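Local coordinates for capsule biosynthesis protein capD (Bacillus anthracis, PDB 3G9K), which cleaves the poly-gamma-D-glutamate capsule of the anthrax bacillus and links its fragments to the side-chain amino group of meso-diaminopimelic acid in peptidoglycan, at residues G27-A31 / G32-N36; I6-R9 / D10-V14; D102-N105 / E106-T110. All coordinates share one frame; numbering follows the deposited sequence.

Contact 1. Residues G27-A31 / G32-N36; sequences GKYTA and GFFLN
The carbonyl oxygen of T30 takes the amide of F33 at 2.9 Å (F33 N to T30 O), the bond that closes a beta hairpin with a two-residue loop, a type I' turn from T30 to F33. The donor stands about 50° out of the T30 carbonyl plane, consistent with the tight turn. On the return path T30 N meets F33 O at 2.9 Å, which makes T30 and F33 an antiparallel hydrogen-bonded pair. A31 and G32, both with positive phi, fill the two corner positions. Beyond the non-hydrogen-bonded pair of Y29 and F34, L35 N donates to K28 O.

The two faces of the hairpin are aromatic in different ways. On one, the Y29 ring turns an edge to the face of F34: CD1 of Y29 stands 3.6 Å above the F34 ring plane, over its centre, and the planes lie 55° apart. G27 O sits at the F34 rim. With CG of Y29 anti to its own nitrogen (chi1 177°), the phenol reaches along the hairpin to the corner, where a water accepts from Y29 OH and donates to G32 O, bridging ring and turn. On the other face F33 folds back over the turn, T30 O lying above one face of its ring.

F24 adds a further edge-to-face partner for F34, while the other CapD chain lies against the hairpin, its F193 meeting F33, its T181 bonding A31 O and its K156 bonding Y29 O. This small hairpin is thus part of the interface between the two polypeptides of the enzyme. At the corner itself, A31 CB presses on F33 CE2 at 3.5 Å.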
loop_
_atom_site.group_PDB
_atom_site.type_symbol
_atom_site.label_atom_id
_atom_site.label_comp_id
_atom_site.label_asym_id
_atom_site.label_seq_id
_atom_site.Cartn_x
_atom_site.Cartn_y
_atom_site.Cartn_z
ATOM N N GLY B 27 -16.462 -7.952 2.158
ATOM C CA GLY B 27 -17.717 -7.226 2.025
ATOM C C GLY B 27 -18.588 -7.371 3.250
ATOM O O GLY B 27 -19.598 -6.697 3.390
ATOM N N LYS B 28 -18.213 -8.268 4.155
ATOM C CA LYS B 28 -18.917 -8.362 5.428
ATOM C C LYS B 28 -18.662 -7.056 6.188
ATOM O O LYS B 28 -17.607 -6.449 6.054
ATOM C CB LYS B 28 -18.445 -9.580 6.223
ATOM C CG LYS B 28 -18.795 -10.925 5.553
ATOM C CD LYS B 28 -19.352 -11.929 6.566
ATOM C CE LYS B 28 -19.852 -13.210 5.908
ATOM N NZ LYS B 28 -21.349 -13.233 5.854
ATOM N N TYR B 29 -19.654 -6.614 6.939
ATOM C CA TYR B 29 -19.675 -5.250 7.451
ATOM C C TYR B 29 -20.311 -5.216 8.820
ATOM O O TYR B 29 -21.407 -5.748 9.018
ATOM C CB TYR B 29 -20.487 -4.410 6.492
ATOM C CG TYR B 29 -20.712 -2.975 6.841
ATOM C CD1 TYR B 29 -19.818 -1.997 6.435
ATOM C CD2 TYR B 29 -21.882 -2.567 7.461
ATOM C CE1 TYR B 29 -20.068 -0.655 6.689
ATOM C CE2 TYR B 29 -22.121 -1.246 7.727
ATOM C CZ TYR B 29 -21.207 -0.284 7.338
ATOM O OH TYR B 29 -21.475 1.048 7.559
ATOM N N THR B 30 -19.594 -4.668 9.790
ATOM C CA THR B 30 -20.142 -4.528 11.115
ATOM C C THR B 30 -19.525 -3.307 11.795
ATOM O O THR B 30 -18.413 -2.872 11.433
ATOM C CB THR B 30 -20.000 -5.842 11.975
ATOM O OG1 THR B 30 -20.990 -5.842 13.028
ATOM C CG2 THR B 30 -18.568 -5.996 12.542
ATOM N N ALA B 31 -20.275 -2.723 12.739
ATOM C CA ALA B 31 -19.744 -1.599 13.549
ATOM C C ALA B 31 -19.198 -0.489 12.634
ATOM O O ALA B 31 -18.279 0.221 12.998
ATOM C CB ALA B 31 -18.663 -2.111 14.517
ATOM N N GLY B 32 -19.785 -0.357 11.441
ATOM C CA GLY B 32 -19.462 0.712 10.519
ATOM C C GLY B 32 -18.286 0.482 9.626
ATOM O O GLY B 32 -17.879 1.378 8.901
ATOM N N PHE B 33 -17.762 -0.730 9.614
ATOM C CA PHE B 33 -16.585 -1.000 8.769
ATOM C C PHE B 33 -16.638 -2.361 8.094
ATOM O O PHE B 33 -17.316 -3.268 8.578
ATOM C CB PHE B 33 -15.288 -0.816 9.576
ATOM C CG PHE B 33 -15.128 -1.778 10.719
ATOM C CD1 PHE B 33 -14.432 -2.978 10.548
ATOM C CD2 PHE B 33 -15.633 -1.474 11.974
ATOM C CE1 PHE B 33 -14.264 -3.849 11.602
ATOM C CE2 PHE B 33 -15.486 -2.377 13.033
ATOM C CZ PHE B 33 -14.800 -3.568 12.816
ATOM N N PHE B 34 -15.858 -2.491 7.014
ATOM C CA PHE B 34 -15.730 -3.689 6.222
ATOM C C PHE B 34 -14.610 -4.577 6.756
ATOM O O PHE B 34 -13.543 -4.091 7.116
ATOM C CB PHE B 34 -15.495 -3.312 4.737
ATOM C CG PHE B 34 -16.744 -2.836 4.023
ATOM C CD1 PHE B 34 -17.758 -3.726 3.699
ATOM C CD2 PHE B 34 -16.920 -1.516 3.701
ATOM C CE1 PHE B 34 -18.938 -3.286 3.088
ATOM C CE2 PHE B 34 -18.079 -1.073 3.060
ATOM C CZ PHE B 34 -19.080 -1.972 2.737
ATOM N N LEU B 35 -14.860 -5.883 6.820
ATOM C CA LEU B 35 -13.868 -6.867 7.271
ATOM C C LEU B 35 -13.041 -7.448 6.145
ATOM O O LEU B 35 -13.582 -7.876 5.128
ATOM C CB LEU B 35 -14.601 -8.004 8.018
ATOM C CG LEU B 35 -15.130 -7.563 9.388
ATOM C CD1 LEU B 35 -16.223 -8.527 9.917
ATOM C CD2 LEU B 35 -14.016 -7.468 10.381
ATOM N N ASN B 36 -11.718 -7.482 6.335
ATOM C CA ASN B 36 -10.778 -8.012 5.396
ATOM C C ASN B 36 -11.112 -9.432 4.968
ATOM O O ASN B 36 -11.722 -10.194 5.728
ATOM C CB ASN B 36 -9.378 -8.049 6.045
ATOM C CG ASN B 36 -9.288 -9.091 7.172
ATOM O OD1 ASN B 36 -9.013 -10.266 6.914
ATOM N ND2 ASN B 36 -9.507 -8.664 8.407
HETATM O O HOH W 1 -19.658 3.030 7.348
#

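Contact 2. Residues I6-R9 / D10-V14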
loop_
_atom_site.group_PDB
_atom_site.type_symbol
_atom_site.label_atom_id
_atom_site.label_comp_id
_atom_site.label_asym_id
_atom_site.label_seq_id
_atom_site.Cartn_x
_atom_site.Cartn_y
_atom_site.Cartn_z
ATOM N N ILE B 6 5.096 9.950 3.448
ATOM C CA ILE B 6 5.202 11.227 4.171
ATOM C C ILE B 6 6.659 11.520 4.450
ATOM O O ILE B 6 7.384 10.623 4.783
ATOM C CB ILE B 6 4.479 11.163 5.474
ATOM C CG1 ILE B 6 3.032 10.755 5.219
ATOM C CG2 ILE B 6 4.529 12.559 6.204
ATOM C CD1 ILE B 6 2.253 10.535 6.490
ATOM N N ILE B 7 7.068 12.776 4.284
ATOM C CA ILE B 7 8.395 13.212 4.771
ATOM C C ILE B 7 8.226 14.455 5.596
ATOM O O ILE B 7 7.463 15.344 5.205
ATOM C CB ILE B 7 9.375 13.498 3.626
ATOM C CG1 ILE B 7 9.470 12.274 2.693
ATOM C CG2 ILE B 7 10.721 13.918 4.208
ATOM C CD1 ILE B 7 10.454 12.451 1.544
ATOM N N ASP B 8 8.853 14.477 6.774
ATOM C CA ASP B 8 8.697 15.611 7.695
ATOM C C ASP B 8 9.949 16.525 7.740
ATOM O O ASP B 8 10.868 16.354 6.941
ATOM C CB ASP B 8 8.262 15.137 9.095
ATOM C CG ASP B 8 9.330 14.383 9.829
ATOM O OD1 ASP B 8 10.539 14.447 9.462
ATOM O OD2 ASP B 8 8.950 13.643 10.764
ATOM N N ARG B 9 9.924 17.533 8.626
ATOM C CA ARG B 9 11.039 18.489 8.766
ATOM C C ARG B 9 12.356 17.846 9.201
ATOM O O ARG B 9 13.455 18.355 8.902
ATOM C CB ARG B 9 10.668 19.575 9.753
ATOM C CG ARG B 9 9.629 20.522 9.241
ATOM C CD ARG B 9 9.317 21.536 10.318
ATOM N NE ARG B 9 8.165 22.375 10.022
ATOM C CZ ARG B 9 6.895 22.030 10.212
ATOM N NH1 ARG B 9 6.585 20.831 10.673
ATOM N NH2 ARG B 9 5.931 22.902 9.928
ATOM N N ASP B 10 12.278 16.731 9.896
ATOM C CA ASP B 10 13.487 16.022 10.328
ATOM C C ASP B 10 14.042 15.112 9.253
ATOM O O ASP B 10 15.052 14.459 9.458
ATOM C CB ASP B 10 13.208 15.236 11.600
ATOM C CG ASP B 10 12.713 16.128 12.727
ATOM O OD1 ASP B 10 13.446 17.074 13.080
ATOM O OD2 ASP B 10 11.593 15.910 13.244
ATOM N N GLY B 11 13.368 15.061 8.110
ATOM C CA GLY B 11 13.773 14.180 7.002
ATOM C C GLY B 11 13.390 12.737 7.231
ATOM O O GLY B 11 13.879 11.840 6.550
ATOM N N THR B 12 12.520 12.485 8.200
ATOM C CA THR B 12 12.077 11.117 8.450
ATOM C C THR B 12 11.070 10.811 7.342
ATOM O O THR B 12 10.267 11.659 6.990
ATOM C CB THR B 12 11.410 10.946 9.814
ATOM O OG1 THR B 12 12.351 11.300 10.840
ATOM C CG2 THR B 12 10.928 9.528 10.015
ATOM N N VAL B 13 11.151 9.605 6.804
ATOM C CA VAL B 13 10.272 9.176 5.712
ATOM C C VAL B 13 9.463 7.985 6.198
ATOM O O VAL B 13 9.967 7.007 6.745
ATOM C CB VAL B 13 11.016 8.952 4.352
ATOM C CG1 VAL B 13 12.390 8.429 4.547
ATOM C CG2 VAL B 13 10.233 8.087 3.339
ATOM N N VAL B 14 8.165 8.098 6.032
ATOM C CA VAL B 14 7.316 6.969 6.265
ATOM C C VAL B 14 6.789 6.496 4.905
ATOM O O VAL B 14 6.275 7.311 4.114
ATOM C CB VAL B 14 6.078 7.372 7.128
ATOM C CG1 VAL B 14 5.040 6.242 7.136
ATOM C CG2 VAL B 14 6.492 7.794 8.575
HETATM O O HOH W 2 10.533 13.003 12.823
#
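D8 and T12 meet obliquely across the mouth of a beta-hairpin loop, where a type I turn from D8 to G11 joins strand 2-7 to strand 13-19. From CB, the D8 side chain takes the torsion that sets CG between its own nitrogen and carbonyl carbon (chi1 69°), carrying the carboxylate back over the turn. CG lies 4.0 Å from T12 CB. OD1 then accepts the amide of T12 at 3.1 Å (T12 N to D8 OD1), from 40° out of the carboxylate plane, and a weak bond from D10 N. OD2 receives a water that also donates to D10 OD2 and accepts from T12 OG1; OD2 also accepts a hydrogen bond from A44 N of the other CapD chain.

One carboxylate therefore gathers backbone amides of the turn, probably easing the approach of D10's like charge. G11, with positive phi, gives its amide to D8 O. Further along, I7 and V13 lie side by side as a non-hydrogen-bonded pair. Strand residues of this hairpin also pair with a strand of the other chain, whose L38 O receives R9 NH1. In the ladder, I6 and V14 form a hydrogen-bonded pair, V14 N meeting I6 O at 2.9 Å.

Contact 3. Residues D102-N105 / E106-T110; sequences DIIN and EYRFT
R108 lies alongside I104, its NH2 resting 3.5 Å from I104 CG2 where helix 100-105 gives way to the loop before strand 109-112. The arginine chain runs extended from CG to NE, bringing its guanidinium back to the helix end. There NH2 reaches I104 O at 2.8 Å, a weak bond (119° at the hydrogen), and R168 NH1 also bonds this oxygen. A water in the guanidinium plane accepts from NE at 2.9 Å and lies within donating distance of I103 O and E106 O, bridging last turn and exit loop.

E106, the first residue to leave helical angles, closes that turn: its amide donates to I103 O at 3.1 Å, with a second, weak bond to D102 O. E106 CB sits 3.2 Å from I103 O, and its carboxylate forms a salt bridge with K92.

The third guanidinium nitrogen, NH1, bonds F146 O and forms a salt bridge with D166, which probably helps hold the charge of R108 beside R168. The R108 side chain lies about 8 Å from that of R169, close to, but not at, the poly-gamma-D-glutamate site. R108 packs on helix 82-94 and its backbone bonds E119, just past strand 115-118, on the way into strand 109-112.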
loop_
_atom_site.group_PDB
_atom_site.type_symbol
_atom_site.label_atom_id
_atom_site.label_comp_id
_atom_site.label_asym_id
_atom_site.label_seq_id
_atom_site.Cartn_x
_atom_site.Cartn_y
_atom_site.Cartn_z
ATOM N N ASP B 102 6.322 11.329 -14.912
ATOM C CA ASP B 102 6.179 10.879 -16.307
ATOM C C ASP B 102 6.270 9.342 -16.396
ATOM O O ASP B 102 5.430 8.705 -17.008
ATOM C CB ASP B 102 7.208 11.567 -17.238
ATOM C CG ASP B 102 6.800 13.001 -17.588
ATOM O OD1 ASP B 102 5.690 13.141 -18.176
ATOM O OD2 ASP B 102 7.553 13.963 -17.240
ATOM N N ILE B 103 7.282 8.771 -15.766
ATOM C CA ILE B 103 7.471 7.319 -15.722
ATOM C C ILE B 103 6.234 6.593 -15.148
ATOM O O ILE B 103 5.741 5.617 -15.726
ATOM C CB ILE B 103 8.745 6.958 -14.917
ATOM C CG1 ILE B 103 9.980 7.497 -15.648
ATOM C CG2 ILE B 103 8.872 5.426 -14.754
ATOM C CD1 ILE B 103 11.210 7.700 -14.767
ATOM N N ILE B 104 5.710 7.107 -14.040
ATOM C CA ILE B 104 4.478 6.589 -13.434
ATOM C C ILE B 104 3.271 6.649 -14.375
ATOM O O ILE B 104 2.400 5.760 -14.362
ATOM C CB ILE B 104 4.225 7.339 -12.071
ATOM C CG1 ILE B 104 5.188 6.747 -11.026
ATOM C CG2 ILE B 104 2.769 7.253 -11.585
ATOM C CD1 ILE B 104 5.155 7.468 -9.628
ATOM N N ASN B 105 3.207 7.706 -15.182
ATOM C CA ASN B 105 2.120 7.890 -16.157
ATOM C C ASN B 105 2.165 6.906 -17.339
ATOM O O ASN B 105 1.144 6.655 -17.964
ATOM C CB ASN B 105 2.116 9.348 -16.686
ATOM C CG ASN B 105 1.691 10.359 -15.628
ATOM O OD1 ASN B 105 1.795 11.586 -15.843
ATOM N ND2 ASN B 105 1.226 9.876 -14.496
ATOM N N GLU B 106 3.343 6.367 -17.620
ATOM C CA GLU B 106 3.578 5.509 -18.781
ATOM C C GLU B 106 2.689 4.283 -18.617
ATOM O O GLU B 106 2.528 3.790 -17.510
ATOM C CB GLU B 106 5.038 5.056 -18.828
ATOM C CG GLU B 106 5.488 4.496 -20.166
ATOM C CD GLU B 106 7.010 4.351 -20.338
ATOM O OE1 GLU B 106 7.805 4.569 -19.406
ATOM O OE2 GLU B 106 7.418 4.006 -21.473
ATOM N N TYR B 107 2.179 3.756 -19.728
ATOM C CA TYR B 107 1.377 2.531 -19.688
ATOM C C TYR B 107 2.230 1.339 -19.232
ATOM O O TYR B 107 3.421 1.266 -19.504
ATOM C CB TYR B 107 0.774 2.260 -21.080
ATOM C CG TYR B 107 -0.222 3.310 -21.521
ATOM C CD1 TYR B 107 -1.349 3.581 -20.751
ATOM C CD2 TYR B 107 -0.047 4.022 -22.716
ATOM C CE1 TYR B 107 -2.256 4.510 -21.138
ATOM C CE2 TYR B 107 -0.974 4.955 -23.119
ATOM C CZ TYR B 107 -2.072 5.200 -22.325
ATOM O OH TYR B 107 -3.025 6.137 -22.701
ATOM N N ARG B 108 1.594 0.399 -18.554
ATOM C CA ARG B 108 2.308 -0.664 -17.885
ATOM C C ARG B 108 2.001 -2.039 -18.479
ATOM O O ARG B 108 1.037 -2.194 -19.248
ATOM C CB ARG B 108 1.942 -0.647 -16.406
ATOM C CG ARG B 108 2.488 0.578 -15.686
ATOM C CD ARG B 108 1.942 0.731 -14.296
ATOM N NE ARG B 108 2.374 2.018 -13.760
ATOM C CZ ARG B 108 1.860 2.616 -12.688
ATOM N NH1 ARG B 108 0.964 2.000 -11.934
ATOM N NH2 ARG B 108 2.300 3.836 -12.363
ATOM N N PHE B 109 2.828 -3.007 -18.091
ATOM C CA PHE B 109 2.609 -4.425 -18.400
ATOM C C PHE B 109 3.046 -5.296 -17.236
ATOM O O PHE B 109 3.997 -4.964 -16.520
ATOM C CB PHE B 109 3.409 -4.835 -19.642
ATOM C CG PHE B 109 4.888 -4.632 -19.496
ATOM C CD1 PHE B 109 5.474 -3.441 -19.897
ATOM C CD2 PHE B 109 5.685 -5.607 -18.952
ATOM C CE1 PHE B 109 6.833 -3.238 -19.755
ATOM C CE2 PHE B 109 7.041 -5.416 -18.794
ATOM C CZ PHE B 109 7.621 -4.229 -19.205
ATOM N N THR B 110 2.371 -6.427 -17.072
ATOM C CA THR B 110 2.771 -7.445 -16.092
ATOM C C THR B 110 2.623 -8.836 -16.708
ATOM O O THR B 110 1.960 -8.993 -17.718
ATOM C CB THR B 110 1.899 -7.397 -14.808
ATOM O OG1 THR B 110 0.546 -7.736 -15.129
ATOM C CG2 THR B 110 1.937 -5.987 -14.175
HETATM O O HOH W 3 4.333 3.366 -15.435
#

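How the contacts relate
Following the chain from its N-terminal nucleophile T1, contact 2 comes first, closing the loop between strands 2-7 and 13-19. Strand 13-19 leads on towards strand 29-30, and contact 1 then closes the much shorter hairpin with strand 33-34. Contact 3 follows far downstream, where helix 100-105 passes into strand 109-112. The three are in series and none nests within or crosses another. They do not touch: even contacts 2 and 3 are about 13 Å apart at their nearest atoms, and contacts 1 and 3 lie on opposite sides of the chain's centre. Contacts 1 and 2 face the partner chain extensively; contact 3 mainly ties elements within its own.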